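Local coordinates for protein N-isopropylammelide isopropylaminohydrolase (Burkholderia multivorans ATCC 17616, PDB 6NBO) that belongs to the metal-dependent amidohydrolase family and carries two zinc ions in a TIM-barrel domain, at residues D69-M75 with Y96-H102; V284-L290 with I325-F331. All coordinates share one frame; numbering follows the deposited sequence.

In the fold
From the N terminus the chain passes through strand 56-66 of the barrel, and interaction 1 follows at once: residues 69-75, in the loop after that strand, meet 96-102, where helix 89-97 ends, so that a local excursion of twenty residues is closed. Interaction 2 opens much later, in series with the first, neither nested nor crossed. It joins 284-290, the approach to helix 289-295, with 325-331, the end of helix 318-328, closing a loop that contains strand 299-301. The two centres lie about 31 Å apart. In both, a side chain at or just past a helix end bonds a backbone carbonyl of the other segment; in interaction 2 a backbone N-H is bonded as well.

Interaction 1. Residues D69-M75 with Y96-H102; sequences DKTHWGM and YRATSGH. With EDO (1,2-ethanediol), chain I.
His102 sets its ring opposite its own backbone N (chi1 -176°), while His72 holds its imidazole beside its backbone N (chi1 -67°), and the two rings meet at a slant. The key bond runs from His102 NE2 to Thr71 O, 2.9 Å long and fairly straight at 156°; the oxygen lies in the imidazole plane, the donor above the carbonyl plane. Next to it, Asp69 O, 3.1 Å from His102 CE1, is buried with no hydrogen-bond partner in the model. Tyr96 comes at His72 from the opposite direction, its OH 3.0 Å from His72 CE1, and the three rings form an aromatic cluster. Met75 packs against two of these rings: SD lies 3.6 Å from His102 CD2, obliquely to the ring, and the methyl CE reaches Tyr96 OH. A type II turn from His72 to Met75 brings this thioether back. In it Gly74 N donates to O1 of 1,2-ethanediol (2.7 Å), probably from the crystallisation liquor, the diol carbons lying over one face of the Trp73 ring. Beyond the rings, Arg97 crosses Asp69 at about a right angle in a salt bridge, NH2 to OD2 at 3.3 Å, met from above the carboxylate plane; OD2 also accepts from Asp128 N. The Asp128 carboxylate pairs with both Arg97 and Lys70, which probably eases the closeness of their positive ends; Glu93 also binds Lys70. The loop just after zinc ligands His65 and His67 is thereby tied to the end of helix 89-97 and the turn after it, with Thr71 resting on helix 104-117 and Asp69 and Arg97 on helix 136-147.

Interaction 2. Residues V284-L290 with I325-F331; sequences VPVPSVL and IAMRNDF
Val286 and Arg328 face each other with CA atoms 8.5 Å apart, and the backbones draw in to 6.7 Å between CA of Ser288 and CA of Asn329. Residues 284-288 are largely extended until Ser288 takes the N-cap of helix 289-295, its OG bonded to Ala291 N. Opposite, helix 318-328 ends in a Schellman motif: Asp330, with positive phi (62°), allows Phe331 N to reach back to Ala326 O. Asn329 joins these two helix ends. Its OD1 accepts from Val289 N at 2.9 Å in a nearly straight bond (166°), while ND2 turns back to Ile325 O, which Asn329 N meets from the other face; the amide is held by both its polar atoms. Water 3 links OD1 with Ser288 OG and Leu290 N, and water 2 bridges ND2 to Pro287 O. Arg328, bent at chi2 (65°), brings NH2 to Val284 O at 2.7 Å, with the oxygen in the guanidinium plane. Val286 CG2 sits over the centre of one guanidinium face, 3.8 Å from CZ, and NE makes a hydrogen bond to Pro281 O. Farther along, Leu290 CG approaches Phe331 CE1 at 3.7 Å, and Val289 CG2 touches both Asn329 ND2 and Ile325 CG2. The contact sets the start of helix 289-295 against the end of helix 318-328, with helix 334-342 packing on Val289 and Phe331 and helix 253-256 touching Pro285 and Pro287.

Interaction 1. Residues D69-M75 with Y96-H102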
ATOM      1  N   ASP A  69      -3.729  -1.703  12.037  1.00 24.38           N
ATOM      2  CA  ASP A  69      -4.376  -2.078  13.287  1.00 26.33           C
ATOM      3  C   ASP A  69      -3.457  -2.909  14.176  1.00 32.01           C
ATOM      4  O   ASP A  69      -3.627  -2.908  15.398  1.00 30.11           O
ATOM      5  CB  ASP A  69      -5.688  -2.831  13.009  1.00 29.60           C
ATOM      6  CG  ASP A  69      -5.490  -4.120  12.192  1.00 30.21           C
ATOM      7  OD1 ASP A  69      -4.643  -4.136  11.265  1.00 30.61           O
ATOM      8  OD2 ASP A  69      -6.205  -5.109  12.474  1.00 30.08           O
ATOM      9  N   LYS A  70      -2.486  -3.617  13.591  1.00 25.66           N
ATOM     10  CA  LYS A  70      -1.675  -4.584  14.331  1.00 32.13           C
ATOM     11  C   LYS A  70      -0.413  -3.984  14.934  1.00 26.99           C
ATOM     12  O   LYS A  70       0.197  -4.615  15.809  1.00 27.02           O
ATOM     13  CB  LYS A  70      -1.217  -5.734  13.421  1.00 31.49           C
ATOM     14  CG  LYS A  70      -2.270  -6.650  12.803  1.00 36.26           C
ATOM     15  CD  LYS A  70      -1.536  -7.637  11.879  1.00 42.84           C
ATOM     16  CE  LYS A  70      -2.467  -8.459  10.990  1.00 40.80           C
ATOM     17  NZ  LYS A  70      -3.212  -9.514  11.734  1.00 39.00           N
ATOM     18  N   THR A  71       0.014  -2.818  14.450  1.00 24.81           N
ATOM     19  CA  THR A  71       1.348  -2.304  14.736  1.00 27.54           C
ATOM     20  C   THR A  71       1.506  -1.950  16.205  1.00 30.00           C
ATOM     21  O   THR A  71       0.556  -1.531  16.874  1.00 29.07           O
ATOM     22  CB  THR A  71       1.649  -1.061  13.888  1.00 27.34           C
ATOM     23  OG1 THR A  71       3.010  -0.666  14.094  1.00 25.74           O
ATOM     24  CG2 THR A  71       0.728   0.102  14.260  1.00 24.21           C
ATOM     25  N   HIS A  72       2.730  -2.136  16.706  1.00 27.75           N
ATOM     26  CA  HIS A  72       3.127  -1.636  18.017  1.00 29.22           C
ATOM     27  C   HIS A  72       3.948  -0.355  17.911  1.00 28.44           C
ATOM     28  O   HIS A  72       4.669  -0.000  18.854  1.00 34.39           O
ATOM     29  CB  HIS A  72       3.901  -2.707  18.786  1.00 30.55           C
ATOM     30  CG  HIS A  72       3.065  -3.888  19.169  1.00 36.28           C
ATOM     31  ND1 HIS A  72       3.293  -4.622  20.314  1.00 43.12           N
ATOM     32  CD2 HIS A  72       1.995  -4.460  18.563  1.00 39.05           C
ATOM     33  CE1 HIS A  72       2.406  -5.598  20.394  1.00 45.06           C
ATOM     34  NE2 HIS A  72       1.608  -5.524  19.343  1.00 43.15           N
ATOM     35  N   TRP A  73       3.867   0.329  16.775  1.00 26.48           N
ATOM     36  CA  TRP A  73       4.549   1.607  16.612  1.00 30.87           C
ATOM     37  C   TRP A  73       4.188   2.540  17.760  1.00 35.79           C
ATOM     38  O   TRP A  73       3.018   2.661  18.127  1.00 33.77           O
ATOM     39  CB  TRP A  73       4.170   2.242  15.276  1.00 30.05           C
ATOM     40  CG  TRP A  73       5.139   3.318  14.871  1.00 29.97           C
ATOM     41  CD1 TRP A  73       5.028   4.664  15.098  1.00 31.97           C
ATOM     42  CD2 TRP A  73       6.389   3.125  14.197  1.00 32.24           C
ATOM     43  NE1 TRP A  73       6.135   5.320  14.595  1.00 33.03           N
ATOM     44  CE2 TRP A  73       6.982   4.397  14.037  1.00 34.12           C
ATOM     45  CE3 TRP A  73       7.062   1.997  13.710  1.00 29.00           C
ATOM     46  CZ2 TRP A  73       8.218   4.572  13.412  1.00 32.17           C
ATOM     47  CZ3 TRP A  73       8.294   2.174  13.090  1.00 31.26           C
ATOM     48  CH2 TRP A  73       8.853   3.449  12.946  1.00 33.47           C
ATOM     49  N   GLY A  74       5.204   3.161  18.357  1.00 36.98           N
ATOM     50  CA  GLY A  74       4.984   4.033  19.490  1.00 42.86           C
ATOM     51  C   GLY A  74       4.800   3.336  20.818  1.00 47.88           C
ATOM     52  O   GLY A  74       4.702   4.016  21.847  1.00 42.54           O
ATOM     53  N   MET A  75       4.757   2.017  20.839  1.00 35.47           N
ATOM     54  CA  MET A  75       4.633   1.253  22.066  1.00 41.54           C
ATOM     55  C   MET A  75       5.989   0.712  22.482  1.00 39.49           C
ATOM     56  O   MET A  75       6.945   0.733  21.703  1.00 43.09           O
ATOM     57  CB  MET A  75       3.642   0.104  21.866  1.00 40.52           C
ATOM     58  CG  MET A  75       2.238   0.540  21.465  1.00 44.08           C
ATOM     59  SD  MET A  75       1.209  -0.901  21.091  1.00 44.59           S
ATOM     60  CE  MET A  75       1.537  -1.957  22.496  1.00 52.03           C
ATOM     61  N   TYR A  96      -2.071 -12.673  22.242  1.00 49.42           N
ATOM     62  CA  TYR A  96      -1.625 -11.339  22.631  1.00 55.04           C
ATOM     63  C   TYR A  96      -2.807 -10.383  22.767  1.00 64.62           C
ATOM     64  O   TYR A  96      -2.933  -9.673  23.773  1.00 65.92           O
ATOM     65  CB  TYR A  96      -0.607 -10.794  21.624  1.00 45.11           C
ATOM     66  CG  TYR A  96      -0.400  -9.302  21.795  1.00 48.13           C
ATOM     67  CD1 TYR A  96       0.316  -8.806  22.883  1.00 54.16           C
ATOM     68  CD2 TYR A  96      -0.956  -8.389  20.902  1.00 48.14           C
ATOM     69  CE1 TYR A  96       0.493  -7.443  23.066  1.00 53.95           C
ATOM     70  CE2 TYR A  96      -0.784  -7.018  21.073  1.00 50.33           C
ATOM     71  CZ  TYR A  96      -0.060  -6.554  22.166  1.00 57.61           C
ATOM     72  OH  TYR A  96       0.124  -5.203  22.360  1.00 61.02           O
ATOM     73  N   ARG A  97      -3.693 -10.363  21.765  1.00 67.62           N
ATOM     74  CA  ARG A  97      -4.855  -9.478  21.789  1.00 71.14           C
ATOM     75  C   ARG A  97      -5.848  -9.834  22.890  1.00 76.57           C
ATOM     76  O   ARG A  97      -6.605  -8.962  23.330  1.00 83.26           O
ATOM     77  CB  ARG A  97      -5.554  -9.509  20.431  1.00 71.67           C
ATOM     78  CG  ARG A  97      -4.822  -8.725  19.364  1.00 70.98           C
ATOM     79  CD  ARG A  97      -5.477  -8.879  18.009  1.00 77.05           C
ATOM     80  NE  ARG A  97      -5.133  -7.770  17.121  1.00 80.12           N
ATOM     81  CZ  ARG A  97      -5.388  -7.749  15.817  1.00 81.46           C
ATOM     82  NH1 ARG A  97      -5.981  -8.787  15.238  1.00 82.00           N
ATOM     83  NH2 ARG A  97      -5.043  -6.694  15.091  1.00 78.11           N
ATOM     84  N   ALA A  98      -5.864 -11.084  23.341  1.00 75.64           N
ATOM     85  CA  ALA A  98      -6.794 -11.530  24.367  1.00 84.55           C
ATOM     86  C   ALA A  98      -6.153 -11.620  25.746  1.00 88.97           C
ATOM     87  O   ALA A  98      -6.761 -12.173  26.667  1.00 98.24           O
ATOM     88  CB  ALA A  98      -7.396 -12.878  23.976  1.00 84.35           C
ATOM     89  N   THR A  99      -4.934 -11.105  25.903  1.00 78.92           N
ATOM     90  CA  THR A  99      -4.320 -10.954  27.213  1.00 76.68           C
ATOM     91  C   THR A  99      -3.695  -9.583  27.417  1.00 70.73           C
ATOM     92  O   THR A  99      -3.260  -9.287  28.534  1.00 82.12           O
ATOM     93  CB  THR A  99      -3.251 -12.036  27.451  1.00 72.27           C
ATOM     94  OG1 THR A  99      -2.341 -12.073  26.342  1.00 66.51           O
ATOM     95  CG2 THR A  99      -3.899 -13.413  27.644  1.00 69.31           C
ATOM     96  N   SER A 100      -3.641  -8.746  26.386  1.00 67.20           N
ATOM     97  CA  SER A 100      -3.165  -7.376  26.478  1.00 69.68           C
ATOM     98  C   SER A 100      -4.316  -6.423  26.178  1.00 77.71           C
ATOM     99  O   SER A 100      -5.423  -6.836  25.820  1.00 88.91           O
ATOM    100  CB  SER A 100      -1.991  -7.140  25.525  1.00 63.58           C
ATOM    101  OG  SER A 100      -2.443  -6.852  24.208  1.00 67.53           O
ATOM    102  N   GLY A 101      -4.049  -5.131  26.332  1.00 72.34           N
ATOM    103  CA  GLY A 101      -5.035  -4.130  25.982  1.00 72.85           C
ATOM    104  C   GLY A 101      -4.612  -3.327  24.773  1.00 69.26           C
ATOM    105  O   GLY A 101      -4.646  -2.093  24.803  1.00 76.44           O
ATOM    106  N   HIS A 102      -4.204  -4.010  23.702  1.00 64.67           N
ATOM    107  CA  HIS A 102      -3.699  -3.309  22.526  1.00 64.81           C
ATOM    108  C   HIS A 102      -4.793  -2.447  21.908  1.00 69.04           C
ATOM    109  O   HIS A 102      -5.921  -2.904  21.695  1.00 63.73           O
ATOM    110  CB  HIS A 102      -3.157  -4.300  21.495  1.00 55.04           C
ATOM    111  CG  HIS A 102      -2.540  -3.644  20.295  1.00 55.25           C
ATOM    112  ND1 HIS A 102      -3.271  -3.291  19.180  1.00 58.09           N
ATOM    113  CD2 HIS A 102      -1.263  -3.273  20.036  1.00 56.01           C
ATOM    114  CE1 HIS A 102      -2.472  -2.732  18.287  1.00 51.97           C
ATOM    115  NE2 HIS A 102      -1.248  -2.711  18.783  1.00 55.27           N
TER
HETATM  116  C1  EDO I 408       8.765   3.425  17.053  1.00 41.10           C
HETATM  117  O1  EDO I 408       7.814   2.740  17.881  1.00 42.55           O
HETATM  118  C2  EDO I 408       8.614   4.930  17.213  1.00 52.02           C
HETATM  119  O2  EDO I 408       8.621   5.259  18.609  1.00 59.16           O

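Interaction 2. Residues V284-L290 with I325-F331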
ATOM      1  N   VAL A 284      11.290 -16.208   1.098  1.00 49.00           N
ATOM      2  CA  VAL A 284      10.351 -17.017   0.319  1.00 41.77           C
ATOM      3  C   VAL A 284      10.352 -16.511  -1.110  1.00 47.67           C
ATOM      4  O   VAL A 284      10.690 -15.347  -1.369  1.00 40.66           O
ATOM      5  CB  VAL A 284       8.918 -16.950   0.914  1.00 51.08           C
ATOM      6  CG1 VAL A 284       8.501 -15.520   1.134  1.00 44.51           C
ATOM      7  CG2 VAL A 284       7.878 -17.679   0.057  1.00 51.61           C
ATOM      8  N   PRO A 285      10.089 -17.397  -2.074  1.00 41.51           N
ATOM      9  CA  PRO A 285       9.979 -16.940  -3.465  1.00 42.25           C
ATOM     10  C   PRO A 285       8.940 -15.838  -3.623  1.00 38.26           C
ATOM     11  O   PRO A 285       7.934 -15.782  -2.910  1.00 30.69           O
ATOM     12  CB  PRO A 285       9.578 -18.211  -4.234  1.00 42.11           C
ATOM     13  CG  PRO A 285       9.697 -19.353  -3.255  1.00 50.92           C
ATOM     14  CD  PRO A 285      10.353 -18.843  -2.012  1.00 53.66           C
ATOM     15  N   VAL A 286       9.206 -14.936  -4.561  1.00 33.16           N
ATOM     16  CA  VAL A 286       8.330 -13.790  -4.790  1.00 32.30           C
ATOM     17  C   VAL A 286       8.046 -13.695  -6.284  1.00 30.93           C
ATOM     18  O   VAL A 286       8.803 -14.221  -7.112  1.00 30.79           O
ATOM     19  CB  VAL A 286       8.960 -12.478  -4.269  1.00 32.33           C
ATOM     20  CG1 VAL A 286       9.113 -12.528  -2.754  1.00 33.12           C
ATOM     21  CG2 VAL A 286      10.303 -12.246  -4.936  1.00 29.93           C
ATOM     22  N   PRO A 287       6.962 -13.027  -6.664  1.00 31.35           N
ATOM     23  CA  PRO A 287       6.803 -12.676  -8.081  1.00 36.51           C
ATOM     24  C   PRO A 287       7.947 -11.774  -8.526  1.00 37.48           C
ATOM     25  O   PRO A 287       8.336 -10.834  -7.825  1.00 33.10           O
ATOM     26  CB  PRO A 287       5.447 -11.960  -8.130  1.00 30.63           C
ATOM     27  CG  PRO A 287       5.147 -11.578  -6.718  1.00 40.48           C
ATOM     28  CD  PRO A 287       5.819 -12.592  -5.848  1.00 30.26           C
ATOM     29  N   SER A 288       8.520 -12.099  -9.676  1.00 28.25           N
ATOM     30  CA  SER A 288       9.525 -11.236 -10.279  1.00 26.42           C
ATOM     31  C   SER A 288       8.871  -9.928 -10.702  1.00 32.86           C
ATOM     32  O   SER A 288       7.904  -9.928 -11.475  1.00 26.74           O
ATOM     33  CB  SER A 288      10.165 -11.939 -11.473  1.00 31.71           C
ATOM     34  OG  SER A 288      10.866 -11.020 -12.290  1.00 30.73           O
ATOM     35  N   VAL A 289       9.378  -8.808 -10.180  1.00 28.05           N
ATOM     36  CA  VAL A 289       8.853  -7.509 -10.590  1.00 24.83           C
ATOM     37  C   VAL A 289       8.992  -7.324 -12.097  1.00 26.64           C
ATOM     38  O   VAL A 289       8.058  -6.866 -12.771  1.00 29.26           O
ATOM     39  CB  VAL A 289       9.554  -6.385  -9.805  1.00 28.38           C
ATOM     40  CG1 VAL A 289       9.216  -5.043 -10.392  1.00 25.23           C
ATOM     41  CG2 VAL A 289       9.133  -6.444  -8.343  1.00 22.81           C
ATOM     42  N   LEU A 290      10.141  -7.709 -12.662  1.00 25.92           N
ATOM     43  CA  LEU A 290      10.323  -7.545 -14.103  1.00 26.25           C
ATOM     44  C   LEU A 290       9.431  -8.484 -14.915  1.00 30.07           C
ATOM     45  O   LEU A 290       9.000  -8.121 -16.013  1.00 31.25           O
ATOM     46  CB  LEU A 290      11.795  -7.745 -14.476  1.00 26.71           C
ATOM     47  CG  LEU A 290      12.697  -6.657 -13.880  1.00 28.98           C
ATOM     48  CD1 LEU A 290      14.115  -6.795 -14.392  1.00 35.45           C
ATOM     49  CD2 LEU A 290      12.148  -5.274 -14.195  1.00 33.21           C
ATOM     50  N   ILE A 325      12.661  -4.000  -2.119  1.00 20.53           N
ATOM     51  CA  ILE A 325      12.139  -4.646  -3.327  1.00 23.43           C
ATOM     52  C   ILE A 325      13.245  -4.778  -4.375  1.00 24.53           C
ATOM     53  O   ILE A 325      13.438  -5.843  -4.980  1.00 23.66           O
ATOM     54  CB  ILE A 325      10.926  -3.856  -3.858  1.00 20.23           C
ATOM     55  CG1 ILE A 325       9.739  -4.009  -2.894  1.00 23.24           C
ATOM     56  CG2 ILE A 325      10.535  -4.314  -5.265  1.00 23.00           C
ATOM     57  CD1 ILE A 325       8.565  -3.084  -3.189  1.00 25.85           C
ATOM     58  N   ALA A 326      13.990  -3.693  -4.598  1.00 22.33           N
ATOM     59  CA  ALA A 326      15.089  -3.714  -5.557  1.00 25.77           C
ATOM     60  C   ALA A 326      16.123  -4.771  -5.185  1.00 25.22           C
ATOM     61  O   ALA A 326      16.557  -5.565  -6.033  1.00 24.90           O
ATOM     62  CB  ALA A 326      15.724  -2.320  -5.636  1.00 22.71           C
ATOM     63  N   MET A 327      16.516  -4.814  -3.910  1.00 26.79           N
ATOM     64  CA  MET A 327      17.474  -5.824  -3.462  1.00 23.23           C
ATOM     65  C   MET A 327      16.934  -7.228  -3.679  1.00 24.69           C
ATOM     66  O   MET A 327      17.642  -8.110  -4.181  1.00 27.00           O
ATOM     67  CB  MET A 327      17.800  -5.619  -1.974  1.00 23.06           C
ATOM     68  CG  MET A 327      18.577  -4.361  -1.661  1.00 25.97           C
ATOM     69  SD  MET A 327      18.699  -4.146   0.145  1.00 31.89           S
ATOM     70  CE  MET A 327      20.236  -3.248   0.266  1.00 34.63           C
ATOM     71  N   ARG A 328      15.679  -7.457  -3.293  1.00 25.13           N
ATOM     72  CA  ARG A 328      15.094  -8.786  -3.428  1.00 27.49           C
ATOM     73  C   ARG A 328      15.063  -9.231  -4.882  1.00 31.47           C
ATOM     74  O   ARG A 328      15.202 -10.424  -5.168  1.00 26.86           O
ATOM     75  CB  ARG A 328      13.686  -8.803  -2.831  1.00 27.27           C
ATOM     76  CG  ARG A 328      12.993 -10.163  -2.872  1.00 28.88           C
ATOM     77  CD  ARG A 328      13.705 -11.195  -1.991  1.00 33.12           C
ATOM     78  NE  ARG A 328      13.074 -12.514  -2.049  1.00 32.96           N
ATOM     79  CZ  ARG A 328      13.312 -13.416  -2.995  1.00 40.48           C
ATOM     80  NH1 ARG A 328      14.171 -13.142  -3.972  1.00 41.28           N
ATOM     81  NH2 ARG A 328      12.693 -14.593  -2.967  1.00 39.11           N
ATOM     82  N   ASN A 329      14.899  -8.294  -5.811  1.00 24.26           N
ATOM     83  CA  ASN A 329      14.848  -8.611  -7.231  1.00 24.45           C
ATOM     84  C   ASN A 329      16.210  -8.505  -7.905  1.00 26.94           C
ATOM     85  O   ASN A 329      16.285  -8.592  -9.136  1.00 29.83           O
ATOM     86  CB  ASN A 329      13.828  -7.703  -7.922  1.00 29.91           C
ATOM     87  CG  ASN A 329      12.399  -8.173  -7.709  1.00 26.35           C
ATOM     88  OD1 ASN A 329      11.836  -8.854  -8.557  1.00 28.00           O
ATOM     89  ND2 ASN A 329      11.808  -7.822  -6.565  1.00 21.87           N
ATOM     90  N   ASP A 330      17.281  -8.336  -7.122  1.00 25.04           N
ATOM     91  CA  ASP A 330      18.656  -8.293  -7.627  1.00 30.78           C
ATOM     92  C   ASP A 330      18.863  -7.123  -8.586  1.00 30.87           C
ATOM     93  O   ASP A 330      19.651  -7.206  -9.528  1.00 32.41           O
ATOM     94  CB  ASP A 330      19.045  -9.621  -8.295  1.00 31.67           C
ATOM     95  CG  ASP A 330      20.545  -9.871  -8.273  1.00 41.11           C
ATOM     96  OD1 ASP A 330      21.269  -9.146  -7.559  1.00 42.08           O
ATOM     97  OD2 ASP A 330      20.998 -10.796  -8.974  1.00 46.10           O
ATOM     98  N   PHE A 331      18.141  -6.029  -8.370  1.00 27.49           N
ATOM     99  CA  PHE A 331      18.318  -4.843  -9.201  1.00 26.23           C
ATOM    100  C   PHE A 331      19.661  -4.182  -8.899  1.00 32.81           C
ATOM    101  O   PHE A 331      20.063  -4.068  -7.739  1.00 31.62           O
ATOM    102  CB  PHE A 331      17.190  -3.839  -8.949  1.00 23.13           C
ATOM    103  CG  PHE A 331      15.838  -4.255  -9.498  1.00 29.10           C
ATOM    104  CD1 PHE A 331      15.694  -5.390 -10.282  1.00 28.93           C
ATOM    105  CD2 PHE A 331      14.716  -3.481  -9.235  1.00 27.09           C
ATOM    106  CE1 PHE A 331      14.443  -5.752 -10.776  1.00 32.11           C
ATOM    107  CE2 PHE A 331      13.465  -3.828  -9.728  1.00 29.46           C
ATOM    108  CZ  PHE A 331      13.333  -4.972 -10.508  1.00 28.46           C
TER
HETATM  109  O   HOH W   1      11.999 -15.780  -5.948  1.00 34.44           O
HETATM  110  O   HOH W   2       9.220  -9.021  -5.754  1.00 30.91           O
HETATM  111  O   HOH W   3      12.442  -9.035 -11.166  1.00 26.18           O